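Local coordinates for protein pyrrolysyl-tRNA synthetase (PDB 3DSQ) that probably joins pyrrolysine to its cognate tRNA at the expense of ATP, working as a homodimeric class II aminoacyl-tRNA synthetase, at residues B[133-138]-B[150-155]; B[87-92]-B[175-180]; B[223-228]-B[261-266]; B[194-199]-B[205-210]. All coordinates share one frame; numbering follows the deposited sequence.

Contact 1 (B[133-138]-B[150-155]); sequences PNLYTL and IRIFEI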
loop_
_atom_site.group_PDB
_atom_site.type_symbol
_atom_site.label_atom_id
_atom_site.label_comp_id
_atom_site.label_asym_id
_atom_site.label_seq_id
_atom_site.Cartn_x
_atom_site.Cartn_y
_atom_site.Cartn_z
ATOM N N PRO B 133 3.772 -2.254 16.428
ATOM C CA PRO B 133 5.205 -2.095 16.699
ATOM C C PRO B 133 5.867 -0.890 16.047
ATOM O O PRO B 133 6.659 -0.189 16.681
ATOM C CB PRO B 133 5.807 -3.432 16.243
ATOM C CG PRO B 133 4.798 -3.982 15.278
ATOM C CD PRO B 133 3.478 -3.598 15.902
ATOM N N ASN B 134 5.544 -0.644 14.786
ATOM C CA ASN B 134 6.125 0.485 14.074
ATOM C C ASN B 134 5.657 1.828 14.626
ATOM O O ASN B 134 6.432 2.779 14.678
ATOM C CB ASN B 134 5.801 0.390 12.583
ATOM C CG ASN B 134 6.601 -0.688 11.890
ATOM O OD1 ASN B 134 7.337 -1.446 12.543
ATOM N ND2 ASN B 134 6.473 -0.769 10.567
ATOM N N LEU B 135 4.390 1.904 15.027
ATOM C CA LEU B 135 3.855 3.147 15.573
ATOM C C LEU B 135 4.437 3.375 16.978
ATOM O O LEU B 135 4.640 4.510 17.405
ATOM C CB LEU B 135 2.319 3.096 15.611
ATOM C CG LEU B 135 1.602 2.950 14.254
ATOM C CD1 LEU B 135 0.094 3.019 14.458
ATOM C CD2 LEU B 135 2.043 4.051 13.300
ATOM N N TYR B 136 4.714 2.284 17.687
ATOM C CA TYR B 136 5.311 2.375 19.016
ATOM C C TYR B 136 6.661 3.067 18.860
ATOM O O TYR B 136 7.019 3.966 19.630
ATOM C CB TYR B 136 5.537 0.978 19.591
ATOM C CG TYR B 136 4.593 0.582 20.698
ATOM C CD1 TYR B 136 3.975 -0.667 20.688
ATOM C CD2 TYR B 136 4.362 1.429 21.788
ATOM C CE1 TYR B 136 3.152 -1.074 21.741
ATOM C CE2 TYR B 136 3.539 1.032 22.851
ATOM C CZ TYR B 136 2.942 -0.222 22.818
ATOM O OH TYR B 136 2.160 -0.643 23.869
ATOM N N THR B 137 7.404 2.631 17.842
ATOM C CA THR B 137 8.725 3.168 17.557
ATOM C C THR B 137 8.638 4.666 17.266
ATOM O O THR B 137 9.367 5.466 17.855
ATOM C CB THR B 137 9.358 2.406 16.366
ATOM O OG1 THR B 137 9.478 1.018 16.712
ATOM C CG2 THR B 137 10.741 2.948 16.031
ATOM N N LEU B 138 7.734 5.050 16.370
ATOM C CA LEU B 138 7.568 6.461 16.035
ATOM C C LEU B 138 7.142 7.277 17.255
ATOM O O LEU B 138 7.515 8.439 17.394
ATOM C CB LEU B 138 6.552 6.631 14.903
ATOM C CG LEU B 138 7.017 6.145 13.527
ATOM C CD1 LEU B 138 6.126 6.732 12.439
ATOM C CD2 LEU B 138 8.443 6.585 13.294
ATOM N N ILE B 150 0.339 13.630 20.957
ATOM C CA ILE B 150 0.848 13.372 19.615
ATOM C C ILE B 150 -0.123 12.460 18.859
ATOM O O ILE B 150 -0.360 11.322 19.262
ATOM C CB ILE B 150 2.245 12.704 19.676
ATOM C CG1 ILE B 150 3.289 13.726 20.146
ATOM C CG2 ILE B 150 2.617 12.137 18.310
ATOM C CD1 ILE B 150 4.657 13.128 20.436
ATOM N N ARG B 151 -0.679 12.969 17.763
ATOM C CA ARG B 151 -1.637 12.214 16.963
ATOM C C ARG B 151 -0.990 11.656 15.704
ATOM O O ARG B 151 -0.545 12.404 14.834
ATOM C CB ARG B 151 -2.830 13.104 16.595
ATOM C CG ARG B 151 -3.675 13.453 17.795
ATOM C CD ARG B 151 -4.968 14.163 17.425
ATOM N NE ARG B 151 -5.913 14.070 18.536
ATOM C CZ ARG B 151 -7.116 14.632 18.559
ATOM N NH1 ARG B 151 -7.548 15.345 17.524
ATOM N NH2 ARG B 151 -7.889 14.472 19.624
ATOM N N ILE B 152 -0.957 10.330 15.615
ATOM C CA ILE B 152 -0.344 9.645 14.485
ATOM C C ILE B 152 -1.188 8.473 13.966
ATOM O O ILE B 152 -1.870 7.804 14.734
ATOM C CB ILE B 152 1.045 9.117 14.908
ATOM C CG1 ILE B 152 1.995 10.293 15.129
ATOM C CG2 ILE B 152 1.580 8.140 13.886
ATOM C CD1 ILE B 152 2.422 10.989 13.878
ATOM N N PHE B 153 -1.145 8.229 12.659
ATOM C CA PHE B 153 -1.877 7.103 12.093
ATOM C C PHE B 153 -1.208 6.609 10.828
ATOM O O PHE B 153 -0.424 7.327 10.218
ATOM C CB PHE B 153 -3.336 7.465 11.776
ATOM C CG PHE B 153 -3.514 8.265 10.514
ATOM C CD1 PHE B 153 -3.286 9.634 10.502
ATOM C CD2 PHE B 153 -3.956 7.647 9.343
ATOM C CE1 PHE B 153 -3.498 10.380 9.345
ATOM C CE2 PHE B 153 -4.171 8.381 8.180
ATOM C CZ PHE B 153 -3.943 9.750 8.179
ATOM N N GLU B 154 -1.502 5.362 10.469
ATOM C CA GLU B 154 -0.977 4.759 9.250
ATOM C C GLU B 154 -2.042 3.849 8.655
ATOM O O GLU B 154 -2.813 3.212 9.366
ATOM C CB GLU B 154 0.319 3.950 9.509
ATOM C CG GLU B 154 0.914 3.328 8.210
ATOM C CD GLU B 154 2.317 2.712 8.376
ATOM O OE1 GLU B 154 2.888 2.244 7.360
ATOM O OE2 GLU B 154 2.850 2.700 9.505
ATOM N N ILE B 155 -2.097 3.826 7.334
ATOM C CA ILE B 155 -3.033 2.989 6.602
ATOM C C ILE B 155 -2.095 2.137 5.761
ATOM O O ILE B 155 -1.343 2.672 4.960
ATOM C CB ILE B 155 -3.911 3.811 5.641
ATOM C CG1 ILE B 155 -4.812 4.773 6.431
ATOM C CG2 ILE B 155 -4.740 2.864 4.779
ATOM C CD1 ILE B 155 -5.751 5.615 5.548
#

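Contact 2 (B[87-92]-B[175-180]); sequences QGFVQV and LNLTEL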
loop_
_atom_site.group_PDB
_atom_site.type_symbol
_atom_site.label_atom_id
_atom_site.label_comp_id
_atom_site.label_asym_id
_atom_site.label_seq_id
_atom_site.Cartn_x
_atom_site.Cartn_y
_atom_site.Cartn_z
ATOM N N GLN B 87 -8.312 16.458 11.377
ATOM C CA GLN B 87 -8.406 16.372 12.827
ATOM C C GLN B 87 -7.010 16.446 13.432
ATOM O O GLN B 87 -6.791 16.053 14.577
ATOM C CB GLN B 87 -9.091 15.074 13.235
ATOM C CG GLN B 87 -10.474 14.915 12.623
ATOM C CD GLN B 87 -11.475 15.929 13.154
ATOM O OE1 GLN B 87 -12.528 16.153 12.554
ATOM N NE2 GLN B 87 -11.157 16.534 14.286
ATOM N N GLY B 88 -6.064 16.939 12.642
ATOM C CA GLY B 88 -4.703 17.091 13.121
ATOM C C GLY B 88 -3.822 15.854 13.187
ATOM O O GLY B 88 -2.677 15.951 13.635
ATOM N N PHE B 89 -4.331 14.702 12.752
ATOM C CA PHE B 89 -3.538 13.478 12.780
ATOM C C PHE B 89 -2.465 13.477 11.702
ATOM O O PHE B 89 -2.729 13.794 10.544
ATOM C CB PHE B 89 -4.421 12.240 12.592
ATOM C CG PHE B 89 -5.238 11.889 13.795
ATOM C CD1 PHE B 89 -6.446 12.530 14.045
ATOM C CD2 PHE B 89 -4.798 10.914 14.680
ATOM C CE1 PHE B 89 -7.203 12.202 15.156
ATOM C CE2 PHE B 89 -5.548 10.576 15.802
ATOM C CZ PHE B 89 -6.756 11.221 16.041
ATOM N N VAL B 90 -1.249 13.115 12.093
ATOM C CA VAL B 90 -0.128 13.060 11.163
ATOM C C VAL B 90 -0.007 11.648 10.607
ATOM O O VAL B 90 0.183 10.699 11.362
ATOM C CB VAL B 90 1.189 13.411 11.861
ATOM C CG1 VAL B 90 2.365 13.118 10.922
ATOM C CG2 VAL B 90 1.172 14.888 12.286
ATOM N N GLN B 91 -0.108 11.520 9.290
ATOM C CA GLN B 91 -0.018 10.213 8.651
ATOM C C GLN B 91 1.439 9.801 8.435
ATOM O O GLN B 91 2.264 10.617 8.040
ATOM C CB GLN B 91 -0.757 10.237 7.309
ATOM C CG GLN B 91 -0.910 8.872 6.675
ATOM C CD GLN B 91 -1.758 8.902 5.427
ATOM O OE1 GLN B 91 -2.100 9.983 4.905
ATOM N NE2 GLN B 91 -2.106 7.713 4.927
ATOM N N VAL B 92 1.752 8.539 8.725
ATOM C CA VAL B 92 3.111 8.028 8.521
ATOM C C VAL B 92 3.079 6.761 7.676
ATOM O O VAL B 92 2.056 6.094 7.576
ATOM C CB VAL B 92 3.817 7.695 9.861
ATOM C CG1 VAL B 92 3.880 8.926 10.729
ATOM C CG2 VAL B 92 3.082 6.545 10.580
ATOM N N LEU B 175 -5.900 0.356 9.159
ATOM C CA LEU B 175 -5.888 1.775 9.458
ATOM C C LEU B 175 -5.693 1.710 10.962
ATOM O O LEU B 175 -6.425 1.007 11.651
ATOM C CB LEU B 175 -7.234 2.443 9.158
ATOM C CG LEU B 175 -7.525 3.702 10.007
ATOM C CD1 LEU B 175 -6.451 4.753 9.784
ATOM C CD2 LEU B 175 -8.903 4.264 9.665
ATOM N N ASN B 176 -4.693 2.400 11.477
ATOM C CA ASN B 176 -4.483 2.379 12.909
ATOM C C ASN B 176 -4.207 3.803 13.312
ATOM O O ASN B 176 -3.169 4.342 12.965
ATOM C CB ASN B 176 -3.284 1.498 13.277
ATOM C CG ASN B 176 -3.208 1.213 14.765
ATOM O OD1 ASN B 176 -3.474 2.084 15.596
ATOM N ND2 ASN B 176 -2.829 -0.012 15.110
ATOM N N LEU B 177 -5.149 4.426 14.017
ATOM C CA LEU B 177 -4.936 5.794 14.454
ATOM C C LEU B 177 -4.701 5.819 15.948
ATOM O O LEU B 177 -5.254 5.019 16.695
ATOM C CB LEU B 177 -6.104 6.708 14.056
ATOM C CG LEU B 177 -7.577 6.404 14.307
ATOM C CD1 LEU B 177 -7.799 5.817 15.676
ATOM C CD2 LEU B 177 -8.341 7.726 14.153
ATOM N N THR B 178 -3.869 6.751 16.381
ATOM C CA THR B 178 -3.511 6.818 17.783
ATOM C C THR B 178 -3.261 8.222 18.265
ATOM O O THR B 178 -3.047 9.136 17.479
ATOM C CB THR B 178 -2.202 6.062 18.035
ATOM O OG1 THR B 178 -1.133 6.788 17.410
ATOM C CG2 THR B 178 -2.256 4.659 17.427
ATOM N N GLU B 179 -3.281 8.367 19.583
ATOM C CA GLU B 179 -2.993 9.631 20.229
ATOM C C GLU B 179 -2.166 9.263 21.446
ATOM O O GLU B 179 -2.571 8.430 22.250
ATOM C CB GLU B 179 -4.266 10.368 20.668
ATOM C CG GLU B 179 -3.959 11.726 21.300
ATOM C CD GLU B 179 -5.205 12.516 21.668
ATOM O OE1 GLU B 179 -5.894 12.131 22.633
ATOM O OE2 GLU B 179 -5.495 13.525 20.987
ATOM N N LEU B 180 -0.987 9.861 21.541
ATOM C CA LEU B 180 -0.081 9.634 22.656
ATOM C C LEU B 180 -0.143 10.869 23.544
ATOM O O LEU B 180 0.109 11.981 23.079
ATOM C CB LEU B 180 1.348 9.454 22.149
ATOM C CG LEU B 180 2.458 9.407 23.201
ATOM C CD1 LEU B 180 2.417 8.081 23.955
ATOM C CD2 LEU B 180 3.796 9.575 22.505
#

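Contact 3 (B[223-228]-B[261-266]); sequences VMKGDL and LMIREG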
loop_
_atom_site.group_PDB
_atom_site.type_symbol
_atom_site.label_atom_id
_atom_site.label_comp_id
_atom_site.label_asym_id
_atom_site.label_seq_id
_atom_site.Cartn_x
_atom_site.Cartn_y
_atom_site.Cartn_z
ATOM N N VAL B 223 -15.509 -1.697 18.355
ATOM C CA VAL B 223 -16.578 -1.084 17.573
ATOM C C VAL B 223 -17.248 -2.153 16.714
ATOM O O VAL B 223 -16.572 -2.987 16.107
ATOM C CB VAL B 223 -16.035 0.030 16.656
ATOM C CG1 VAL B 223 -17.190 0.749 15.983
ATOM C CG2 VAL B 223 -15.196 1.009 17.465
ATOM N N MET B 224 -18.580 -2.134 16.664
ATOM C CA MET B 224 -19.309 -3.134 15.892
ATOM C C MET B 224 -20.677 -2.710 15.371
ATOM O O MET B 224 -21.277 -1.745 15.836
ATOM C CB MET B 224 -19.510 -4.394 16.732
ATOM C CG MET B 224 -18.280 -4.874 17.476
ATOM S SD MET B 224 -18.521 -6.533 18.078
ATOM C CE MET B 224 -19.837 -6.265 19.247
ATOM N N LYS B 225 -21.160 -3.466 14.394
ATOM C CA LYS B 225 -22.470 -3.248 13.806
ATOM C C LYS B 225 -23.129 -4.601 14.023
ATOM O O LYS B 225 -22.768 -5.584 13.372
ATOM C CB LYS B 225 -22.353 -2.943 12.311
ATOM C CG LYS B 225 -23.672 -2.574 11.644
ATOM C CD LYS B 225 -23.476 -2.303 10.162
ATOM C CE LYS B 225 -24.801 -2.007 9.465
ATOM N NZ LYS B 225 -24.616 -1.742 8.011
ATOM N N GLY B 226 -24.077 -4.660 14.953
ATOM C CA GLY B 226 -24.717 -5.929 15.246
ATOM C C GLY B 226 -23.642 -6.869 15.763
ATOM O O GLY B 226 -22.852 -6.487 16.626
ATOM N N ASP B 227 -23.599 -8.089 15.235
ATOM C CA ASP B 227 -22.605 -9.077 15.645
ATOM C C ASP B 227 -21.383 -8.958 14.729
ATOM O O ASP B 227 -20.634 -9.912 14.533
ATOM C CB ASP B 227 -23.211 -10.487 15.549
ATOM C CG ASP B 227 -22.295 -11.569 16.116
ATOM O OD1 ASP B 227 -21.261 -11.881 15.485
ATOM O OD2 ASP B 227 -22.612 -12.113 17.198
ATOM N N LEU B 228 -21.178 -7.771 14.172
ATOM C CA LEU B 228 -20.062 -7.556 13.266
ATOM C C LEU B 228 -19.017 -6.594 13.816
ATOM O O LEU B 228 -19.313 -5.427 14.070
ATOM C CB LEU B 228 -20.583 -7.030 11.928
ATOM C CG LEU B 228 -21.588 -7.918 11.189
ATOM C CD1 LEU B 228 -22.105 -7.195 9.952
ATOM C CD2 LEU B 228 -20.924 -9.231 10.807
ATOM N N LEU B 261 -15.340 -2.351 4.211
ATOM C CA LEU B 261 -15.994 -2.268 2.909
ATOM C C LEU B 261 -17.015 -3.368 2.686
ATOM O O LEU B 261 -18.108 -3.111 2.169
ATOM C CB LEU B 261 -14.957 -2.303 1.779
ATOM C CG LEU B 261 -14.176 -1.002 1.594
ATOM C CD1 LEU B 261 -13.105 -1.202 0.561
ATOM C CD2 LEU B 261 -15.124 0.131 1.186
ATOM N N MET B 262 -16.664 -4.596 3.062
ATOM C CA MET B 262 -17.583 -5.709 2.884
ATOM C C MET B 262 -18.879 -5.478 3.669
ATOM O O MET B 262 -19.980 -5.763 3.190
ATOM C CB MET B 262 -16.934 -7.015 3.346
ATOM C CG MET B 262 -17.924 -8.160 3.516
ATOM S SD MET B 262 -17.094 -9.720 3.926
ATOM C CE MET B 262 -16.592 -9.384 5.598
ATOM N N ILE B 263 -18.725 -4.963 4.882
ATOM C CA ILE B 263 -19.848 -4.699 5.767
ATOM C C ILE B 263 -20.693 -3.514 5.280
ATOM O O ILE B 263 -21.912 -3.587 5.269
ATOM C CB ILE B 263 -19.324 -4.475 7.204
ATOM C CG1 ILE B 263 -18.751 -5.801 7.725
ATOM C CG2 ILE B 263 -20.423 -3.948 8.103
ATOM C CD1 ILE B 263 -17.974 -5.699 9.026
ATOM N N ARG B 264 -20.049 -2.439 4.853
ATOM C CA ARG B 264 -20.782 -1.287 4.356
ATOM C C ARG B 264 -21.530 -1.641 3.080
ATOM O O ARG B 264 -22.708 -1.334 2.929
ATOM C CB ARG B 264 -19.822 -0.140 4.062
ATOM C CG ARG B 264 -20.472 1.047 3.388
ATOM C CD ARG B 264 -19.721 1.415 2.128
ATOM N NE ARG B 264 -18.666 2.377 2.399
ATOM C CZ ARG B 264 -17.736 2.746 1.525
ATOM N NH1 ARG B 264 -17.715 2.232 0.306
ATOM N NH2 ARG B 264 -16.837 3.650 1.870
ATOM N N GLU B 265 -20.835 -2.295 2.159
ATOM C CA GLU B 265 -21.412 -2.661 0.875
ATOM C C GLU B 265 -22.271 -3.912 0.888
ATOM O O GLU B 265 -23.039 -4.149 -0.041
ATOM C CB GLU B 265 -20.291 -2.804 -0.157
ATOM C CG GLU B 265 -19.569 -1.491 -0.398
ATOM C CD GLU B 265 -20.519 -0.416 -0.899
ATOM O OE1 GLU B 265 -20.402 0.749 -0.464
ATOM O OE2 GLU B 265 -21.386 -0.742 -1.734
ATOM N N GLY B 266 -22.148 -4.708 1.939
ATOM C CA GLY B 266 -22.934 -5.924 2.013
ATOM C C GLY B 266 -22.563 -6.932 0.937
ATOM O O GLY B 266 -23.440 -7.558 0.359
#

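Contact 4 (B[194-199]-B[205-210]); sequences MARWVL and REFELV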
loop_
_atom_site.group_PDB
_atom_site.type_symbol
_atom_site.label_atom_id
_atom_site.label_comp_id
_atom_site.label_asym_id
_atom_site.label_seq_id
_atom_site.Cartn_x
_atom_site.Cartn_y
_atom_site.Cartn_z
ATOM N N MET B 194 -12.484 8.990 17.721
ATOM C CA MET B 194 -11.783 8.344 16.618
ATOM C C MET B 194 -12.714 7.442 15.825
ATOM O O MET B 194 -12.761 7.512 14.604
ATOM C CB MET B 194 -10.613 7.521 17.154
ATOM C CG MET B 194 -9.646 8.318 18.004
ATOM S SD MET B 194 -8.255 7.314 18.549
ATOM C CE MET B 194 -6.916 8.213 17.838
ATOM N N ALA B 195 -13.448 6.587 16.522
ATOM C CA ALA B 195 -14.380 5.679 15.866
ATOM C C ALA B 195 -15.364 6.465 14.997
ATOM O O ALA B 195 -15.562 6.160 13.815
ATOM C CB ALA B 195 -15.131 4.878 16.905
ATOM N N ARG B 196 -15.971 7.487 15.591
ATOM C CA ARG B 196 -16.932 8.321 14.882
ATOM C C ARG B 196 -16.327 9.010 13.669
ATOM O O ARG B 196 -16.918 8.984 12.590
ATOM C CB ARG B 196 -17.536 9.350 15.844
ATOM C CG ARG B 196 -18.404 8.715 16.920
ATOM C CD ARG B 196 -18.793 9.713 17.995
ATOM N NE ARG B 196 -19.689 9.126 18.986
ATOM C CZ ARG B 196 -19.926 9.651 20.184
ATOM N NH1 ARG B 196 -19.333 10.779 20.546
ATOM N NH2 ARG B 196 -20.757 9.045 21.021
ATOM N N TRP B 197 -15.154 9.617 13.832
ATOM C CA TRP B 197 -14.498 10.293 12.714
ATOM C C TRP B 197 -14.300 9.326 11.554
ATOM O O TRP B 197 -14.592 9.645 10.400
ATOM C CB TRP B 197 -13.119 10.833 13.111
ATOM C CG TRP B 197 -13.130 12.023 14.019
ATOM C CD1 TRP B 197 -13.957 13.110 13.946
ATOM C CD2 TRP B 197 -12.235 12.272 15.112
ATOM N NE1 TRP B 197 -13.631 14.019 14.923
ATOM C CE2 TRP B 197 -12.580 13.531 15.655
ATOM C CE3 TRP B 197 -11.174 11.553 15.685
ATOM C CZ2 TRP B 197 -11.903 14.089 16.745
ATOM C CZ3 TRP B 197 -10.500 12.108 16.772
ATOM C CH2 TRP B 197 -10.871 13.367 17.288
ATOM N N VAL B 198 -13.789 8.145 11.880
ATOM C CA VAL B 198 -13.522 7.117 10.889
ATOM C C VAL B 198 -14.782 6.538 10.252
ATOM O O VAL B 198 -14.920 6.521 9.024
ATOM C CB VAL B 198 -12.697 5.966 11.512
ATOM C CG1 VAL B 198 -12.545 4.830 10.511
ATOM C CG2 VAL B 198 -11.325 6.484 11.924
ATOM N N LEU B 199 -15.699 6.065 11.087
ATOM C CA LEU B 199 -16.925 5.477 10.581
ATOM C C LEU B 199 -17.751 6.478 9.780
ATOM O O LEU B 199 -18.451 6.098 8.840
ATOM C CB LEU B 199 -17.732 4.897 11.739
ATOM C CG LEU B 199 -16.997 3.745 12.433
ATOM C CD1 LEU B 199 -17.743 3.324 13.676
ATOM C CD2 LEU B 199 -16.849 2.577 11.467
ATOM N N ARG B 205 -23.081 4.598 9.281
ATOM C CA ARG B 205 -23.789 5.352 10.307
ATOM C C ARG B 205 -24.496 4.502 11.361
ATOM O O ARG B 205 -25.146 5.038 12.257
ATOM C CB ARG B 205 -24.789 6.301 9.637
ATOM C CG ARG B 205 -24.225 7.024 8.413
ATOM C CD ARG B 205 -25.056 8.242 8.037
ATOM N NE ARG B 205 -24.793 9.381 8.917
ATOM C CZ ARG B 205 -25.552 10.473 8.980
ATOM N NH1 ARG B 205 -26.632 10.581 8.214
ATOM N NH2 ARG B 205 -25.231 11.461 9.805
ATOM N N GLU B 206 -24.367 3.183 11.250
ATOM C CA GLU B 206 -24.979 2.262 12.206
ATOM C C GLU B 206 -23.898 1.411 12.863
ATOM O O GLU B 206 -23.312 0.545 12.215
ATOM C CB GLU B 206 -25.973 1.328 11.507
ATOM C CG GLU B 206 -27.117 2.016 10.780
ATOM C CD GLU B 206 -28.188 1.032 10.337
ATOM O OE1 GLU B 206 -27.837 0.028 9.678
ATOM O OE2 GLU B 206 -29.379 1.260 10.645
ATOM N N PHE B 207 -23.640 1.646 14.147
ATOM C CA PHE B 207 -22.626 0.878 14.863
ATOM C C PHE B 207 -22.731 1.082 16.369
ATOM O O PHE B 207 -23.324 2.056 16.835
ATOM C CB PHE B 207 -21.233 1.291 14.389
ATOM C CG PHE B 207 -20.891 2.715 14.707
ATOM C CD1 PHE B 207 -20.262 3.042 15.902
ATOM C CD2 PHE B 207 -21.229 3.736 13.828
ATOM C CE1 PHE B 207 -19.975 4.368 16.219
ATOM C CE2 PHE B 207 -20.949 5.063 14.133
ATOM C CZ PHE B 207 -20.319 5.380 15.333
ATOM N N GLU B 208 -22.150 0.157 17.124
ATOM C CA GLU B 208 -22.166 0.236 18.579
ATOM C C GLU B 208 -20.755 0.083 19.151
ATOM O O GLU B 208 -19.887 -0.546 18.546
ATOM C CB GLU B 208 -23.082 -0.850 19.158
ATOM C CG GLU B 208 -22.587 -2.275 18.944
ATOM C CD GLU B 208 -23.497 -3.314 19.581
ATOM O OE1 GLU B 208 -23.803 -3.177 20.787
ATOM O OE2 GLU B 208 -23.901 -4.267 18.878
ATOM N N LEU B 209 -20.536 0.663 20.323
ATOM C CA LEU B 209 -19.238 0.597 20.978
ATOM C C LEU B 209 -19.289 -0.413 22.118
ATOM O O LEU B 209 -20.079 -0.274 23.047
ATOM C CB LEU B 209 -18.866 1.982 21.506
ATOM C CG LEU B 209 -18.998 3.082 20.447
ATOM C CD1 LEU B 209 -18.791 4.443 21.083
ATOM C CD2 LEU B 209 -17.991 2.846 19.335
ATOM N N VAL B 210 -18.446 -1.434 22.040
ATOM C CA VAL B 210 -18.411 -2.466 23.065
ATOM C C VAL B 210 -17.138 -2.377 23.893
ATOM O O VAL B 210 -16.044 -2.616 23.389
ATOM C CB VAL B 210 -18.499 -3.868 22.436
ATOM C CG1 VAL B 210 -18.416 -4.933 23.515
ATOM C CG2 VAL B 210 -19.796 -3.998 21.656
#

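Contact 1 (B[133-138]-B[150-155])
Motif 2 of the class II synthetase core consists of two antiparallel strands joined by a loop, and its first strand, 150-159, meets helix 132-142 here through Leu135 against Ile152 and Glu154. The two strand residues are two positions apart and turn their side chains to the same face of the sheet, while Phe153 between them points away from the helix; Leu135 stands level with Phe153, the two CA atoms 7.8 Å apart. One methyl does the touching. Leu135 CD2 lies 4.2 Å from the branch methyl CG2 of Ile152 and 4.2 Å from Glu154 CB, with the side chains slanting across one another. It also reaches the carboxylate, 4.1 Å from Glu154 OE2. Glu154 gets there because CG stands opposite the backbone N (chi1 -179°) and the rest of the chain runs straight on, past the leucine. Beyond the leucine, OE2 is hydrogen-bonded to Thr94 OG1, which also bonds Asn134 ND2 of the helix, and OE1 forms a salt bridge with Arg128. Leu277 of the second subunit packs on Asn134. No hydrogen bond runs directly between 133-138 and 150-155, whose contact is van der Waals; the buried carboxylate beside the leucine methyl takes its polar partners elsewhere, and Arg128 would be expected to favour its charged form.

Contact 2 (B[87-92]-B[175-180])
Phe89 spans from the end of helix 72-85 to the second motif 2 strand, 171-180, and its ring touches Leu177 and Thr178. The tight part is at the rim: Thr178 O sits near the ring plane at the edge, 3.3 Å from Phe89 CE2 and 3.7 Å from Phe89 CD2, so that the C-H of CE2, weakly positive, faces the carbonyl oxygen. The hydroxyl of Thr178 is directed elsewhere, OG1 bonding to Ile152 O. Leu177 makes the looser contact, its CD2 approaching the ring obliquely with 4.3 Å to Phe89 CZ. With CG beside its own backbone N (chi1 -74°), Phe89 sends the ring toward the strand, although the two CA atoms of Phe89 and Leu177 stay 8.0 Å apart. On the solvent side, Gln87 and Gly88 are partly exposed and do not touch 175-180; Gly88, with positive phi, is the C-prime residue of the Schellman motif that closes the helix. Strand 150-159 runs between strands 90-91 and 171-180 in the sheet and bonds to both. Phe89 and Leu177 are further packed by Leu84 of helix 72-85 and Met194 of helix 187-201, while Leu64 of the second subunit lies on Val90.

Contact 3 (B[223-228]-B[261-266])
Ile263 offers two carbons to the hairpin because its first torsion (chi1 -67°) sets the branch methyl CG2 opposite the backbone N and CG1 beside it. CG2 meets two side chains of the hairpin, 4.0 Å from Lys225 CD and 4.1 Å from Leu228 CD1. CD1, at the end of the other branch, rests 4.1 Å from Leu228 CB. Lys225 arrives by being stretched throughout: CG is opposite the backbone N (chi1 -175°), every later torsion is extended, and the aliphatic chain slides past the isoleucine in the opposing direction. It is therefore the methylene portion, not the ammonium group, that makes the contact. Leu228 likewise runs antiparallel to Ile263. The pair comes together because Lys225 and Leu228 occupy the two ends of a type II' beta turn, where Leu228 N bonds Lys225 O at 2.8 Å and Gly226 takes positive phi; both side chains thus leave the same face of the hairpin. On the flank of the helix turned from the hairpin, Arg264 NH1 forms a salt bridge with Glu265 OE1 at 3.2 Å, with an N-H...O angle of 158°, and Arg264 NE reaches Ala202 O. Leu261 CD2 lies above one face of that guanidinium, off toward its rim. The meeting is a surface one, with Leu230 of strand 228-236 adding to the apolar patch around Ile263. A two-residue hairpin turn thus packs on the last turn of helix 257-265, which with strand 250-256 before it makes the strand-helix unit of class II motif 3.

Contact 4 (B[194-199]-B[205-210])
The small apolar layer between helix 187-201 and the chain leading into strand 208-213 is built on Leu199 and Phe207. Leu199 CD1 stands over the centre of one face of the Phe207 ring in a CH-pi contact; the modelled spacing is tighter than such a contact allows, so its exact length is doubtful. Leu199 CB lies 4.0 Å from Phe207 CE2. At the ring's edge, near its plane, Arg196 CG comes within 4.2 Å of Phe207 CZ. The touching atom is this methylene carbon; the arginine chain crosses the phenylalanine at about a right angle, with the guanidinium plane 56° from that of the ring. Strand 208-213 is the outermost strand on this side of the largely antiparallel class II sheet, and helix 187-201 packs on that sheet, with Ala195 also on Leu253 of strand 250-256 and Leu199 on Val223 of strand 219-225. Phe207 holds CG between its backbone N and carbonyl carbon (chi1 64°), which aims the ring at the helix. One turn earlier in the helix than Leu199, Ala195 CB meets Leu209 CD2 at 4.3 Å, and that same methyl lies in plane at the edge of the Phe207 ring.

All four contacts reach one mixed sheet. Contacts 1 and 2, centres about 7 Å apart, share its motif 2 end, where Arg151 NE and Glu179 OE2 form a 2.5 Å salt bridge, and both touch the second subunit. Contact 4 follows in the chain, its centre about 16 Å from that of contact 2; Met194 CE lies 3.4 Å from Phe89 CE2. Contacts 3 and 4, centres about 11 Å apart, are joined by a probable backbone hydrogen bond from Glu208 N to Met224 O between neighbouring strands. Contact 3 is about 25 Å from contact 1, centre to centre; the Ile263 side chain is about 10 Å from the sodium ion bound by Ser163, Gln164 and Gln167.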